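Local coordinates for protein coenzyme f420-dependent n5,n10-methylenetetrahydromethanopterin reductase (Methanopyrus kandleri, PDB 1EZW) that catalyses the reversible, coenzyme F420-dependent reduction of methylenetetrahydromethanopterin to methyltetrahydromethanopterin in methanogenesis from carbon dioxide, at residues 73-78 / 137-141; 66-70 / 103-108; 16-20 / 48-52. All blocks are in the same frame, centred on the assembly; numbering follows the deposited sequence.

Contact 1. Residues 73-78 / 137-141; sequences PLITAS and VIYQY
Two of the outer helices of the (beta, alpha)8 barrel pack here, and A77 of helix 73-86 settles on the ring of Y141 from helix 127-142. The axes of segments 73-78 and 137-141 cross at -48° and pass 8.8 Å apart, with A77 close to I138 where they approach. The methyl of A77 stands over one face of the Y141 ring as a CH-pi contact, CB lying 3.8 Å from the ring centroid and displaced toward the CG end of the ring, where A77 CB to Y141 CG is 3.4 Å. That same methyl also rests on the backbone of I138, with A77 CB 4.0 Å from I138 CA. The ring reaches along helix 73-86 because Y141 CG is anti to its backbone N (chi1 -175°), which carries the phenol past A77 until OH lies 3.4 Å from S78 CB. L74 reaches across with one branch, CD2, meeting V137 CG1 at 3.6 Å, the two side chains running at about a right angle, and approaching the Y141 ring obliquely. At the N-terminal end P73 CB touches the same V137 methyl, while on another flank T76 CG2 meets I138 CD1 at 4.0 Å. The phenol OH is hydrogen-bonded to Y40 O of the second subunit, and S78 OG to N42 O of that subunit. A leucine in place of Y141 would probably leave that carbonyl of the second subunit without its phenol partner and strip the A77 methyl of its aromatic bed. The interface is thus apolar between the helices, while the polar ends of Y141 and S78 are bonded to the second subunit.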
ATOM      1  N   PRO A  73     -26.023  11.179  -0.483  1.00 18.42           N
ATOM      2  CA  PRO A  73     -26.004   9.733  -0.325  1.00 19.27           C
ATOM      3  C   PRO A  73     -25.389   8.945  -1.477  1.00 18.85           C
ATOM      4  O   PRO A  73     -24.873   7.854  -1.253  1.00 16.33           O
ATOM      5  CB  PRO A  73     -27.485   9.398  -0.049  1.00 21.16           C
ATOM      6  CG  PRO A  73     -28.220  10.512  -0.662  1.00 21.05           C
ATOM      7  CD  PRO A  73     -27.397  11.700  -0.256  1.00 19.87           C
ATOM      8  N   LEU A  74     -25.393   9.501  -2.702  1.00 16.93           N
ATOM      9  CA  LEU A  74     -24.797   8.801  -3.831  1.00 17.25           C
ATOM     10  C   LEU A  74     -23.271   8.852  -3.674  1.00 15.89           C
ATOM     11  O   LEU A  74     -22.585   7.957  -4.145  1.00 16.93           O
ATOM     12  CB  LEU A  74     -25.192   9.450  -5.174  1.00 16.89           C
ATOM     13  CG  LEU A  74     -26.637   9.118  -5.589  1.00 17.47           C
ATOM     14  CD1 LEU A  74     -27.028  10.000  -6.820  1.00 18.18           C
ATOM     15  CD2 LEU A  74     -26.750   7.612  -5.957  1.00 18.24           C
ATOM     16  N   ILE A  75     -22.762   9.920  -3.052  1.00 15.84           N
ATOM     17  CA  ILE A  75     -21.314  10.004  -2.786  1.00 15.80           C
ATOM     18  C   ILE A  75     -20.959   8.979  -1.673  1.00 15.59           C
ATOM     19  O   ILE A  75     -19.943   8.266  -1.757  1.00 15.04           O
ATOM     20  CB  ILE A  75     -20.921  11.413  -2.386  1.00 15.35           C
ATOM     21  CG1 ILE A  75     -21.040  12.331  -3.620  1.00 17.18           C
ATOM     22  CG2 ILE A  75     -19.494  11.439  -1.811  1.00 16.30           C
ATOM     23  CD1 ILE A  75     -20.107  11.920  -4.773  1.00 17.59           C
ATOM     24  N   THR A  76     -21.777   8.901  -0.629  1.00 15.59           N
ATOM     25  CA  THR A  76     -21.513   7.889   0.398  1.00 15.15           C
ATOM     26  C   THR A  76     -21.555   6.485  -0.245  1.00 16.07           C
ATOM     27  O   THR A  76     -20.696   5.647   0.029  1.00 14.82           O
ATOM     28  CB  THR A  76     -22.564   8.007   1.537  1.00 15.84           C
ATOM     29  OG1 THR A  76     -22.360   9.249   2.223  1.00 15.68           O
ATOM     30  CG2 THR A  76     -22.413   6.828   2.519  1.00 16.20           C
ATOM     31  N   ALA A  77     -22.548   6.211  -1.118  1.00 14.51           N
ATOM     32  CA  ALA A  77     -22.620   4.908  -1.779  1.00 13.69           C
ATOM     33  C   ALA A  77     -21.307   4.611  -2.548  1.00 15.12           C
ATOM     34  O   ALA A  77     -20.755   3.505  -2.472  1.00 15.26           O
ATOM     35  CB  ALA A  77     -23.816   4.867  -2.745  1.00 14.91           C
ATOM     36  N   SER A  78     -20.880   5.582  -3.355  1.00 13.83           N
ATOM     37  CA  SER A  78     -19.634   5.433  -4.090  1.00 14.53           C
ATOM     38  C   SER A  78     -18.464   5.118  -3.133  1.00 14.70           C
ATOM     39  O   SER A  78     -17.663   4.194  -3.426  1.00 15.26           O
ATOM     40  CB  SER A  78     -19.326   6.732  -4.867  1.00 15.45           C
ATOM     41  OG  SER A  78     -18.055   6.629  -5.534  1.00 15.46           O
ATOM     42  N   VAL A 137     -30.963   4.404  -1.162  1.00 20.10           N
ATOM     43  CA  VAL A 137     -30.082   4.886  -2.218  1.00 20.55           C
ATOM     44  C   VAL A 137     -28.784   4.070  -2.279  1.00 19.80           C
ATOM     45  O   VAL A 137     -28.324   3.682  -3.356  1.00 17.82           O
ATOM     46  CB  VAL A 137     -29.760   6.376  -2.016  1.00 20.32           C
ATOM     47  CG1 VAL A 137     -28.584   6.811  -2.941  1.00 19.73           C
ATOM     48  CG2 VAL A 137     -31.028   7.209  -2.316  1.00 21.87           C
ATOM     49  N   ILE A 138     -28.190   3.822  -1.119  1.00 19.42           N
ATOM     50  CA  ILE A 138     -26.963   3.039  -1.122  1.00 20.20           C
ATOM     51  C   ILE A 138     -27.140   1.665  -1.701  1.00 18.26           C
ATOM     52  O   ILE A 138     -26.334   1.238  -2.522  1.00 17.46           O
ATOM     53  CB  ILE A 138     -26.389   2.937   0.321  1.00 19.36           C
ATOM     54  CG1 ILE A 138     -25.947   4.328   0.784  1.00 18.43           C
ATOM     55  CG2 ILE A 138     -25.240   1.906   0.350  1.00 20.15           C
ATOM     56  CD1 ILE A 138     -25.480   4.327   2.277  1.00 21.96           C
ATOM     57  N   TYR A 139     -28.196   0.940  -1.310  1.00 18.55           N
ATOM     58  CA  TYR A 139     -28.336  -0.409  -1.815  1.00 19.01           C
ATOM     59  C   TYR A 139     -28.765  -0.459  -3.275  1.00 19.23           C
ATOM     60  O   TYR A 139     -28.379  -1.381  -3.982  1.00 19.44           O
ATOM     61  CB  TYR A 139     -29.226  -1.232  -0.860  1.00 18.92           C
ATOM     62  CG  TYR A 139     -28.356  -1.589   0.354  1.00 17.39           C
ATOM     63  CD1 TYR A 139     -28.184  -0.682   1.409  1.00 17.81           C
ATOM     64  CD2 TYR A 139     -27.637  -2.783   0.367  1.00 20.04           C
ATOM     65  CE1 TYR A 139     -27.295  -0.955   2.480  1.00 20.86           C
ATOM     66  CE2 TYR A 139     -26.735  -3.084   1.434  1.00 20.91           C
ATOM     67  CZ  TYR A 139     -26.578  -2.162   2.470  1.00 21.84           C
ATOM     68  OH  TYR A 139     -25.705  -2.412   3.506  1.00 22.02           O
ATOM     69  N   GLN A 140     -29.527   0.535  -3.739  1.00 18.40           N
ATOM     70  CA  GLN A 140     -29.798   0.572  -5.176  1.00 18.94           C
ATOM     71  C   GLN A 140     -28.466   0.734  -5.928  1.00 18.79           C
ATOM     72  O   GLN A 140     -28.259   0.103  -6.970  1.00 19.34           O
ATOM     73  CB  GLN A 140     -30.712   1.725  -5.585  1.00 19.17           C
ATOM     74  CG  GLN A 140     -32.204   1.493  -5.208  1.00 21.82           C
ATOM     75  CD  GLN A 140     -33.079   2.542  -5.864  1.00 25.27           C
ATOM     76  OE1 GLN A 140     -32.798   2.951  -6.993  1.00 23.36           O
ATOM     77  NE2 GLN A 140     -34.184   2.942  -5.189  1.00 23.49           N
ATOM     78  N   TYR A 141     -27.563   1.552  -5.386  1.00 18.41           N
ATOM     79  CA  TYR A 141     -26.244   1.795  -5.994  1.00 17.56           C
ATOM     80  C   TYR A 141     -25.420   0.495  -5.995  1.00 17.58           C
ATOM     81  O   TYR A 141     -24.817   0.118  -6.999  1.00 18.95           O
ATOM     82  CB  TYR A 141     -25.537   2.894  -5.182  1.00 16.75           C
ATOM     83  CG  TYR A 141     -24.209   3.354  -5.756  1.00 15.82           C
ATOM     84  CD1 TYR A 141     -24.111   4.536  -6.476  1.00 16.55           C
ATOM     85  CD2 TYR A 141     -23.055   2.587  -5.579  1.00 16.41           C
ATOM     86  CE1 TYR A 141     -22.872   4.970  -7.018  1.00 18.64           C
ATOM     87  CE2 TYR A 141     -21.817   3.007  -6.109  1.00 17.34           C
ATOM     88  CZ  TYR A 141     -21.733   4.193  -6.821  1.00 17.88           C
ATOM     89  OH  TYR A 141     -20.501   4.661  -7.298  1.00 16.36           O
TER

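Contact 2. Residues 66-70 / 103-108; sequences TNPYT and FDKMGL
The chain at 66-70 is an irregular loop with helical backbone angles from P68 to T70, and it faces the C-terminal end of helix 100-106, where G107, at phi 102°, is the C-prime residue of a Schellman motif. F103 O takes bonds from both G107 N and L108 N, the latter at 3.0 Å, and this turn brings L108 back beside F103. The outer end of the F103 ring enters the loop between N67 and Y69, both of which meet its edge. Y69 CD1 lies 3.6 Å from F103 CE2 in a rim-to-rim pair whose planes stand 85° apart, neither ring over the face of the other. N67 points against the oncoming F103 ring, its CG in the ring plane and 3.8 Å from F103 CZ, with the amide plane turned steeply against the ring.

T70 supplies a single methyl as the other meeting point. With OG1 at chi1 64°, the methyl CG2 lies anti to the carbonyl carbon and points at the helix end, touching M106 SD at 3.8 Å, L108 CD1 at 3.9 Å and F103 CE1 at 4.0 Å. The M106 chain bends at its last torsion, which leaves both its sulfur and its terminal methyl against T70. L108 CD1 in turn sits above one face of the F103 ring, toward its rim. Beyond the pair, Y69 packs on P127 and A130 of helix 127-142, and T70, M106 and L108 also touch the second subunit. The bonds at the helix end thus hold L108 beside F103, while contact with the loop rests largely on the fit of an aromatic edge, a thioether and methyl groups.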
ATOM      1  N   THR A  66     -21.087   7.304   9.822  1.00 16.69           N
ATOM      2  CA  THR A  66     -21.193   8.471   8.975  1.00 16.86           C
ATOM      3  C   THR A  66     -22.628   8.958   9.057  1.00 17.21           C
ATOM      4  O   THR A  66     -23.328   8.566   9.972  1.00 18.35           O
ATOM      5  CB  THR A  66     -20.687   8.189   7.548  1.00 16.09           C
ATOM      6  OG1 THR A  66     -20.751   9.424   6.804  1.00 16.11           O
ATOM      7  CG2 THR A  66     -21.483   7.085   6.845  1.00 16.84           C
ATOM      8  N   ASN A  67     -23.060   9.829   8.159  1.00 17.18           N
ATOM      9  CA  ASN A  67     -24.428  10.378   8.290  1.00 18.86           C
ATOM     10  C   ASN A  67     -25.000  10.743   6.935  1.00 19.12           C
ATOM     11  O   ASN A  67     -24.293  10.784   5.932  1.00 18.77           O
ATOM     12  CB  ASN A  67     -24.393  11.633   9.208  1.00 18.03           C
ATOM     13  CG  ASN A  67     -23.481  12.727   8.661  1.00 17.74           C
ATOM     14  OD1 ASN A  67     -22.295  12.837   9.042  1.00 21.27           O
ATOM     15  ND2 ASN A  67     -24.003  13.516   7.740  1.00 14.36           N
ATOM     16  N   PRO A  68     -26.300  11.024   6.873  1.00 19.58           N
ATOM     17  CA  PRO A  68     -26.950  11.387   5.587  1.00 17.89           C
ATOM     18  C   PRO A  68     -26.741  12.794   5.072  1.00 17.42           C
ATOM     19  O   PRO A  68     -27.104  13.078   3.927  1.00 19.37           O
ATOM     20  CB  PRO A  68     -28.456  11.246   5.907  1.00 20.45           C
ATOM     21  CG  PRO A  68     -28.491  10.410   7.198  1.00 20.41           C
ATOM     22  CD  PRO A  68     -27.296  10.897   7.962  1.00 20.18           C
ATOM     23  N   TYR A  69     -26.164  13.659   5.898  1.00 17.66           N
ATOM     24  CA  TYR A  69     -26.136  15.086   5.608  1.00 19.28           C
ATOM     25  C   TYR A  69     -24.930  15.761   5.027  1.00 18.64           C
ATOM     26  O   TYR A  69     -25.060  16.640   4.182  1.00 21.23           O
ATOM     27  CB  TYR A  69     -26.486  15.856   6.894  1.00 18.76           C
ATOM     28  CG  TYR A  69     -27.741  15.318   7.573  1.00 21.44           C
ATOM     29  CD1 TYR A  69     -27.642  14.574   8.755  1.00 21.40           C
ATOM     30  CD2 TYR A  69     -29.004  15.451   6.970  1.00 23.53           C
ATOM     31  CE1 TYR A  69     -28.753  13.972   9.326  1.00 23.89           C
ATOM     32  CE2 TYR A  69     -30.155  14.826   7.553  1.00 24.73           C
ATOM     33  CZ  TYR A  69     -30.002  14.091   8.730  1.00 25.89           C
ATOM     34  OH  TYR A  69     -31.099  13.463   9.344  1.00 28.84           O
ATOM     35  N   THR A  70     -23.747  15.398   5.513  1.00 17.50           N
ATOM     36  CA  THR A  70     -22.566  16.119   5.063  1.00 16.44           C
ATOM     37  C   THR A  70     -22.074  15.716   3.679  1.00 16.64           C
ATOM     38  O   THR A  70     -21.157  16.355   3.159  1.00 17.27           O
ATOM     39  CB  THR A  70     -21.426  15.961   6.061  1.00 17.64           C
ATOM     40  OG1 THR A  70     -21.062  14.573   6.084  1.00 16.46           O
ATOM     41  CG2 THR A  70     -21.860  16.461   7.512  1.00 15.68           C
ATOM     42  N   PHE A 103     -21.868  18.793  14.378  1.00 20.90           N
ATOM     43  CA  PHE A 103     -22.740  19.607  13.532  1.00 22.25           C
ATOM     44  C   PHE A 103     -22.750  21.071  13.969  1.00 23.54           C
ATOM     45  O   PHE A 103     -22.711  21.970  13.126  1.00 22.54           O
ATOM     46  CB  PHE A 103     -24.146  19.002  13.475  1.00 22.28           C
ATOM     47  CG  PHE A 103     -24.298  17.935  12.423  1.00 22.61           C
ATOM     48  CD1 PHE A 103     -23.231  17.075  12.097  1.00 23.68           C
ATOM     49  CD2 PHE A 103     -25.511  17.762  11.772  1.00 22.03           C
ATOM     50  CE1 PHE A 103     -23.389  16.066  11.144  1.00 22.01           C
ATOM     51  CE2 PHE A 103     -25.677  16.760  10.813  1.00 22.28           C
ATOM     52  CZ  PHE A 103     -24.616  15.908  10.497  1.00 20.44           C
ATOM     53  N   ASP A 104     -22.731  21.341  15.283  1.00 23.77           N
ATOM     54  CA  ASP A 104     -22.683  22.750  15.688  1.00 24.77           C
ATOM     55  C   ASP A 104     -21.424  23.437  15.122  1.00 24.36           C
ATOM     56  O   ASP A 104     -21.482  24.581  14.616  1.00 24.44           O
ATOM     57  CB  ASP A 104     -22.700  22.891  17.227  1.00 25.17           C
ATOM     58  CG  ASP A 104     -24.068  22.575  17.832  1.00 30.08           C
ATOM     59  OD1 ASP A 104     -25.071  22.580  17.099  1.00 30.23           O
ATOM     60  OD2 ASP A 104     -24.136  22.342  19.066  1.00 31.32           O
ATOM     61  N   LYS A 105     -20.295  22.731  15.189  1.00 23.11           N
ATOM     62  CA  LYS A 105     -19.048  23.291  14.690  1.00 21.45           C
ATOM     63  C   LYS A 105     -19.163  23.537  13.190  1.00 21.07           C
ATOM     64  O   LYS A 105     -18.689  24.544  12.709  1.00 21.94           O
ATOM     65  CB  LYS A 105     -17.861  22.344  14.944  1.00 23.42           C
ATOM     66  CG  LYS A 105     -17.418  22.234  16.415  1.00 26.17           C
ATOM     67  CD  LYS A 105     -16.398  21.101  16.516  1.00 29.13           C
ATOM     68  CE  LYS A 105     -15.961  20.790  17.944  1.00 34.35           C
ATOM     69  NZ  LYS A 105     -15.145  19.520  17.886  1.00 33.66           N
ATOM     70  N   MET A 106     -19.785  22.611  12.463  1.00 20.99           N
ATOM     71  CA  MET A 106     -19.906  22.755  11.009  1.00 21.45           C
ATOM     72  C   MET A 106     -20.878  23.840  10.586  1.00 22.64           C
ATOM     73  O   MET A 106     -20.760  24.356   9.480  1.00 21.89           O
ATOM     74  CB  MET A 106     -20.356  21.441  10.377  1.00 21.63           C
ATOM     75  CG  MET A 106     -19.383  20.305  10.605  1.00 18.07           C
ATOM     76  SD  MET A 106     -19.866  18.798   9.758  1.00 19.58           S
ATOM     77  CE  MET A 106     -19.256  19.204   8.050  1.00 18.79           C
ATOM     78  N   GLY A 107     -21.846  24.141  11.452  1.00 22.56           N
ATOM     79  CA  GLY A 107     -22.853  25.147  11.138  1.00 23.38           C
ATOM     80  C   GLY A 107     -24.164  24.494  10.729  1.00 23.45           C
ATOM     81  O   GLY A 107     -25.081  25.157  10.268  1.00 24.53           O
ATOM     82  N   LEU A 108     -24.282  23.181  10.885  1.00 22.59           N
ATOM     83  CA  LEU A 108     -25.501  22.490  10.513  1.00 23.52           C
ATOM     84  C   LEU A 108     -26.371  22.339  11.750  1.00 25.24           C
ATOM     85  O   LEU A 108     -25.859  22.166  12.845  1.00 26.47           O
ATOM     86  CB  LEU A 108     -25.180  21.089   9.985  1.00 24.87           C
ATOM     87  CG  LEU A 108     -24.483  21.025   8.624  1.00 25.48           C
ATOM     88  CD1 LEU A 108     -24.167  19.549   8.307  1.00 23.67           C
ATOM     89  CD2 LEU A 108     -25.401  21.608   7.537  1.00 25.30           C
TER

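Contact 3. Residues 16-20 / 48-52; sequences PTKIA and VLTLA
V48 and I19 meet through their branch methyls, with I19 CG2 3.6 Å from V48 CG1. The other main contact is made by L51, whose CD2 lies over the first turn of the partner helix, 3.6 Å from P16 O and 3.8 Å from P16 CB, and also near the methyl of T17. Its chi1 of -180° sets CG anti to the backbone N and extends the isobutyl group toward helix 16-28. A20 CB then rests against both L51 CG and A52 CA, each at 4.0 Å, so that a small residue lies where the CA atoms of A20 and A52 approach to 4.4 Å.

The backbones behind these groups are regular: A20 N bonds to P16 O and A52 N to V48 O. Further out, P16 and V48 share Y43 as a neighbour, and T17 OG1 is hydrogen-bonded to H21 ND1 of the third subunit. L51 packs on V54 of the second subunit and I55 of the third. Segments 16-20 and 48-52, which cross at -52°, belong to helix 16-28 and helix 45-54, successive helices of the barrel's outer layer; I19 also packs on strand 33-36 between them in the chain, and the L49 side chain packs on strand 60-63 and on helix 73-86.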
ATOM      1  N   PRO A  16      -2.461   8.834  10.249  1.00 13.82           N
ATOM      2  CA  PRO A  16      -3.134   7.756   9.521  1.00 13.88           C
ATOM      3  C   PRO A  16      -2.427   6.408   9.523  1.00 13.92           C
ATOM      4  O   PRO A  16      -3.074   5.350   9.572  1.00 14.87           O
ATOM      5  CB  PRO A  16      -3.306   8.329   8.115  1.00 14.04           C
ATOM      6  CG  PRO A  16      -3.625   9.787   8.419  1.00 14.91           C
ATOM      7  CD  PRO A  16      -2.541  10.116   9.497  1.00 15.38           C
ATOM      8  N   THR A  17      -1.095   6.425   9.414  1.00 13.81           N
ATOM      9  CA  THR A  17      -0.320   5.194   9.444  1.00 12.80           C
ATOM     10  C   THR A  17      -0.383   4.526  10.829  1.00 14.02           C
ATOM     11  O   THR A  17      -0.246   3.307  10.924  1.00 15.20           O
ATOM     12  CB  THR A  17       1.146   5.467   9.055  1.00 13.11           C
ATOM     13  OG1 THR A  17       1.642   6.583   9.815  1.00 14.38           O
ATOM     14  CG2 THR A  17       1.228   5.795   7.603  1.00 14.06           C
ATOM     15  N   LYS A  18      -0.550   5.294  11.905  1.00 14.57           N
ATOM     16  CA  LYS A  18      -0.658   4.674  13.237  1.00 15.29           C
ATOM     17  C   LYS A  18      -2.033   4.011  13.349  1.00 16.00           C
ATOM     18  O   LYS A  18      -2.158   2.869  13.828  1.00 16.96           O
ATOM     19  CB  LYS A  18      -0.491   5.733  14.325  1.00 16.87           C
ATOM     20  CG  LYS A  18      -0.872   5.267  15.749  1.00 18.33           C
ATOM     21  CD  LYS A  18      -0.061   4.080  16.211  1.00 21.44           C
ATOM     22  CE  LYS A  18       1.383   4.437  16.477  1.00 23.85           C
ATOM     23  NZ  LYS A  18       1.462   5.415  17.561  1.00 25.87           N
ATOM     24  N   ILE A  19      -3.050   4.718  12.861  1.00 15.76           N
ATOM     25  CA  ILE A  19      -4.405   4.178  12.906  1.00 16.62           C
ATOM     26  C   ILE A  19      -4.415   2.879  12.078  1.00 18.14           C
ATOM     27  O   ILE A  19      -4.920   1.835  12.542  1.00 17.07           O
ATOM     28  CB  ILE A  19      -5.448   5.175  12.335  1.00 18.31           C
ATOM     29  CG1 ILE A  19      -5.520   6.480  13.164  1.00 17.79           C
ATOM     30  CG2 ILE A  19      -6.847   4.477  12.309  1.00 18.62           C
ATOM     31  CD1 ILE A  19      -5.843   6.275  14.667  1.00 21.88           C
ATOM     32  N   ALA A  20      -3.841   2.895  10.866  1.00 16.71           N
ATOM     33  CA  ALA A  20      -3.777   1.670  10.050  1.00 18.61           C
ATOM     34  C   ALA A  20      -3.019   0.549  10.763  1.00 17.67           C
ATOM     35  O   ALA A  20      -3.446  -0.600  10.755  1.00 17.26           O
ATOM     36  CB  ALA A  20      -3.113   1.989   8.683  1.00 18.06           C
ATOM     37  N   VAL A  48      -8.287   7.234   5.580  1.00 14.10           N
ATOM     38  CA  VAL A  48      -7.790   6.355   6.619  1.00 12.79           C
ATOM     39  C   VAL A  48      -8.216   4.898   6.357  1.00 14.23           C
ATOM     40  O   VAL A  48      -7.403   3.983   6.505  1.00 15.50           O
ATOM     41  CB  VAL A  48      -8.306   6.832   8.004  1.00 16.09           C
ATOM     42  CG1 VAL A  48      -7.901   5.829   9.111  1.00 17.74           C
ATOM     43  CG2 VAL A  48      -7.723   8.209   8.299  1.00 15.99           C
ATOM     44  N   LEU A  49      -9.481   4.660   5.998  1.00 13.30           N
ATOM     45  CA  LEU A  49      -9.873   3.262   5.745  1.00 15.35           C
ATOM     46  C   LEU A  49      -9.270   2.665   4.477  1.00 15.77           C
ATOM     47  O   LEU A  49      -9.038   1.463   4.427  1.00 15.39           O
ATOM     48  CB  LEU A  49     -11.400   3.142   5.730  1.00 15.16           C
ATOM     49  CG  LEU A  49     -12.064   3.298   7.108  1.00 16.08           C
ATOM     50  CD1 LEU A  49     -13.582   3.464   6.855  1.00 16.75           C
ATOM     51  CD2 LEU A  49     -11.782   2.114   7.996  1.00 17.16           C
ATOM     52  N   THR A  50      -9.001   3.481   3.462  1.00 15.39           N
ATOM     53  CA  THR A  50      -8.358   2.956   2.270  1.00 13.79           C
ATOM     54  C   THR A  50      -6.922   2.562   2.639  1.00 13.86           C
ATOM     55  O   THR A  50      -6.439   1.497   2.255  1.00 13.20           O
ATOM     56  CB  THR A  50      -8.372   3.993   1.127  1.00 15.12           C
ATOM     57  OG1 THR A  50      -9.734   4.247   0.757  1.00 15.58           O
ATOM     58  CG2 THR A  50      -7.673   3.397  -0.113  1.00 14.68           C
ATOM     59  N   LEU A  51      -6.258   3.394   3.430  1.00 13.51           N
ATOM     60  CA  LEU A  51      -4.891   3.050   3.855  1.00 13.42           C
ATOM     61  C   LEU A  51      -4.966   1.778   4.735  1.00 13.43           C
ATOM     62  O   LEU A  51      -4.175   0.854   4.590  1.00 14.08           O
ATOM     63  CB  LEU A  51      -4.307   4.184   4.675  1.00 14.49           C
ATOM     64  CG  LEU A  51      -2.878   3.994   5.191  1.00 15.13           C
ATOM     65  CD1 LEU A  51      -1.889   3.836   3.999  1.00 17.35           C
ATOM     66  CD2 LEU A  51      -2.539   5.192   6.043  1.00 16.04           C
ATOM     67  N   ALA A  52      -5.942   1.717   5.640  1.00 14.58           N
ATOM     68  CA  ALA A  52      -6.048   0.501   6.469  1.00 14.23           C
ATOM     69  C   ALA A  52      -6.348  -0.718   5.612  1.00 14.35           C
ATOM     70  O   ALA A  52      -5.858  -1.845   5.925  1.00 15.41           O
ATOM     71  CB  ALA A  52      -7.170   0.687   7.551  1.00 14.99           C
TER

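In the fold
All three contacts are buried in the assembled protein, and each borders the second subunit; contact 3 also meets the third. Contacts 1 and 3 are alike in kind, helix pairs of the barrel's outer layer crossing at similar angles with an alanine at the close approach, but the former adds an aromatic face to its aliphatic contacts, while the latter is made of aliphatic groups. Contact 2 instead joins a loop after strand 60-63 to a helix end, using a ring edge and a thioether. Contacts 1 and 2 adjoin in sequence, since the loop leads into helix 73-86, and their segments alternate along the chain. Contact 3 closes earlier, its centre about 23 Å from each of theirs.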